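Local coordinates for aldehyde dehydrogenase (Burkholderia vietnamiensis, PDB 5KF0), which probably oxidises aldehydes to carboxylic acids with a nicotinamide cofactor, and is seen here with NADPH bound, as a member of the aldehyde dehydrogenase family, at residues T144-R149 with M480-R485. Residues are numbered along the deposited sequence; the frame is centred on the assembly and turned at random.
Sequences TGYTRR and MVVRRR
T144 and V482 form a hydrogen-bonded antiparallel pair, and Y146 with M480 forms the next one; between them G145 faces V481 in a non-hydrogen-bonded pair. Four backbone bonds define this register. The two donated by strand 475-483 are the straighter, V482 N to T144 O and M480 N to Y146 O, the latter 2.7 Å long and nearly linear at 176°. The return bond from Y146 N to M480 O is more bent, at 147°. Two CA-H...O contacts fill the middle: V481 CA lies 3.4 Å from T144 O, and G145 CA meets M480 O. A water adds a polar link at the T144 end, donating to both T144 OG1 and V482 O.

Apolar contact gathers on the face carrying T144, Y146, M480 and V482. CG of Y146 lies anti to its carbonyl carbon, beside the backbone N, and the ring meets its neighbours through CD2 and CE2 on one side. The M480 chain, extended through chi2, bends at chi3 (60°) to set CE 3.9 Å from Y146 CD2. V482 CG2 approaches Y146 CE2 obliquely at 3.8 Å, while M480 O sits at the ring edge, near its plane.

W431 of the second subunit and W431 of the third both pack on Y146. M480, V481 and V482 also pair in a parallel ladder with a strand of the second subunit, which continues the sheet across the interface. The contact centre lies about 38 Å from the chain centre, consistent with the protruding three-stranded antiparallel oligomerisation domain of aldehyde dehydrogenases, whose C-terminal strand joins the subunits.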
loop_
_atom_site.group_PDB
_atom_site.type_symbol
_atom_site.label_atom_id
_atom_site.label_comp_id
_atom_site.label_asym_id
_atom_site.label_seq_id
_atom_site.Cartn_x
_atom_site.Cartn_y
_atom_site.Cartn_z
ATOM N N THR A 144 12.747 -10.814 -10.623
ATOM C CA THR A 144 12.142 -9.930 -9.630
ATOM C C THR A 144 11.959 -8.547 -10.241
ATOM O O THR A 144 12.790 -8.090 -11.037
ATOM C CB THR A 144 13.021 -9.811 -8.369
ATOM O OG1 THR A 144 13.298 -11.111 -7.846
ATOM C CG2 THR A 144 12.340 -8.945 -7.283
ATOM N N GLY A 145 10.887 -7.866 -9.848
ATOM C CA GLY A 145 10.581 -6.531 -10.346
ATOM C C GLY A 145 10.838 -5.475 -9.283
ATOM O O GLY A 145 10.603 -5.707 -8.089
ATOM N N TYR A 146 11.317 -4.316 -9.728
ATOM C CA TYR A 146 11.514 -3.144 -8.881
ATOM C C TYR A 146 10.935 -1.944 -9.605
ATOM O O TYR A 146 11.203 -1.761 -10.797
ATOM C CB TYR A 146 13.008 -2.901 -8.603
ATOM C CG TYR A 146 13.702 -4.081 -7.973
ATOM C CD1 TYR A 146 13.835 -4.169 -6.592
ATOM C CD2 TYR A 146 14.216 -5.110 -8.754
ATOM C CE1 TYR A 146 14.453 -5.251 -6.006
ATOM C CE2 TYR A 146 14.839 -6.204 -8.174
ATOM C CZ TYR A 146 14.957 -6.262 -6.793
ATOM O OH TYR A 146 15.576 -7.344 -6.201
ATOM N N THR A 147 10.160 -1.118 -8.905
ATOM C CA THR A 147 9.535 0.024 -9.557
ATOM C C THR A 147 9.966 1.338 -8.919
ATOM O O THR A 147 10.350 1.405 -7.746
ATOM C CB THR A 147 8.005 -0.055 -9.534
ATOM O OG1 THR A 147 7.514 0.220 -8.208
ATOM C CG2 THR A 147 7.520 -1.432 -10.000
ATOM N N ARG A 148 9.859 2.393 -9.725
ATOM C CA ARG A 148 10.098 3.768 -9.301
ATOM C C ARG A 148 9.191 4.665 -10.133
ATOM O O ARG A 148 8.702 4.266 -11.193
ATOM C CB ARG A 148 11.565 4.181 -9.489
ATOM C CG ARG A 148 11.969 4.269 -10.972
ATOM C CD ARG A 148 13.476 4.317 -11.171
ATOM N NE ARG A 148 14.066 5.611 -10.823
ATOM C CZ ARG A 148 15.363 5.881 -10.943
ATOM N NH1 ARG A 148 16.208 4.951 -11.388
ATOM N NH2 ARG A 148 15.821 7.080 -10.611
ATOM N N ARG A 149 8.972 5.888 -9.650
ATOM C CA ARG A 149 8.203 6.885 -10.384
ATOM C C ARG A 149 9.169 7.935 -10.918
ATOM O O ARG A 149 9.840 8.611 -10.131
ATOM C CB ARG A 149 7.159 7.544 -9.485
ATOM C CG ARG A 149 6.266 6.565 -8.753
ATOM C CD ARG A 149 5.377 5.793 -9.686
ATOM N NE ARG A 149 4.497 6.650 -10.477
ATOM C CZ ARG A 149 3.509 6.182 -11.231
ATOM N NH1 ARG A 149 3.279 4.872 -11.275
ATOM N NH2 ARG A 149 2.749 7.006 -11.935
ATOM N N MET A 480 12.187 -2.064 -13.307
ATOM C CA MET A 480 13.430 -2.784 -13.534
ATOM C C MET A 480 13.177 -4.246 -13.204
ATOM O O MET A 480 12.825 -4.575 -12.062
ATOM C CB MET A 480 14.583 -2.228 -12.688
ATOM C CG MET A 480 15.882 -3.000 -12.911
ATOM S SD MET A 480 17.286 -2.292 -12.010
ATOM C CE MET A 480 16.640 -2.444 -10.357
ATOM N N VAL A 481 13.353 -5.117 -14.196
ATOM C CA VAL A 481 13.285 -6.563 -14.007
ATOM C C VAL A 481 14.710 -7.073 -13.897
ATOM O O VAL A 481 15.516 -6.852 -14.804
ATOM C CB VAL A 481 12.562 -7.248 -15.179
ATOM C CG1 VAL A 481 12.571 -8.771 -14.997
ATOM C CG2 VAL A 481 11.139 -6.704 -15.320
ATOM N N VAL A 482 15.034 -7.761 -12.806
ATOM C CA VAL A 482 16.363 -8.338 -12.635
ATOM C C VAL A 482 16.246 -9.852 -12.742
ATOM O O VAL A 482 15.475 -10.472 -11.996
ATOM C CB VAL A 482 16.982 -7.933 -11.292
ATOM C CG1 VAL A 482 18.345 -8.602 -11.120
ATOM C CG2 VAL A 482 17.102 -6.409 -11.213
ATOM N N ARG A 483 17.019 -10.456 -13.639
ATOM C CA ARG A 483 17.040 -11.911 -13.743
ATOM C C ARG A 483 18.262 -12.457 -13.022
ATOM O O ARG A 483 19.392 -12.034 -13.293
ATOM C CB ARG A 483 17.059 -12.406 -15.191
ATOM C CG ARG A 483 16.851 -13.932 -15.236
ATOM C CD ARG A 483 17.063 -14.546 -16.609
ATOM N NE ARG A 483 16.458 -15.885 -16.661
ATOM C CZ ARG A 483 16.335 -16.625 -17.761
ATOM N NH1 ARG A 483 16.799 -16.194 -18.931
ATOM N NH2 ARG A 483 15.735 -17.807 -17.692
ATOM N N ARG A 484 18.027 -13.402 -12.117
ATOM C CA ARG A 484 19.077 -14.200 -11.505
ATOM C C ARG A 484 19.005 -15.605 -12.083
ATOM O O ARG A 484 17.917 -16.191 -12.169
ATOM C CB ARG A 484 18.904 -14.235 -9.990
ATOM C CG ARG A 484 18.972 -12.865 -9.369
ATOM C CD ARG A 484 18.675 -12.934 -7.895
ATOM N NE ARG A 484 19.732 -13.627 -7.163
ATOM C CZ ARG A 484 19.624 -13.974 -5.886
ATOM N NH1 ARG A 484 18.506 -13.694 -5.228
ATOM N NH2 ARG A 484 20.621 -14.599 -5.270
ATOM N N ARG A 485 20.147 -16.127 -12.510
ATOM C CA ARG A 485 20.233 -17.510 -12.972
ATOM C C ARG A 485 20.925 -18.373 -11.924
ATOM O O ARG A 485 21.713 -17.871 -11.119
ATOM C CB ARG A 485 21.002 -17.609 -14.286
ATOM C CG ARG A 485 20.611 -16.631 -15.369
ATOM C CD ARG A 485 21.752 -16.552 -16.369
ATOM N NE ARG A 485 22.055 -17.865 -16.934
ATOM C CZ ARG A 485 23.246 -18.228 -17.399
ATOM N NH1 ARG A 485 24.269 -17.384 -17.357
ATOM N NH2 ARG A 485 23.417 -19.446 -17.901
ATOM O OXT ARG A 485 20.737 -19.589 -11.875
HETATM O O HOH W 1 15.679 -11.715 -9.224
#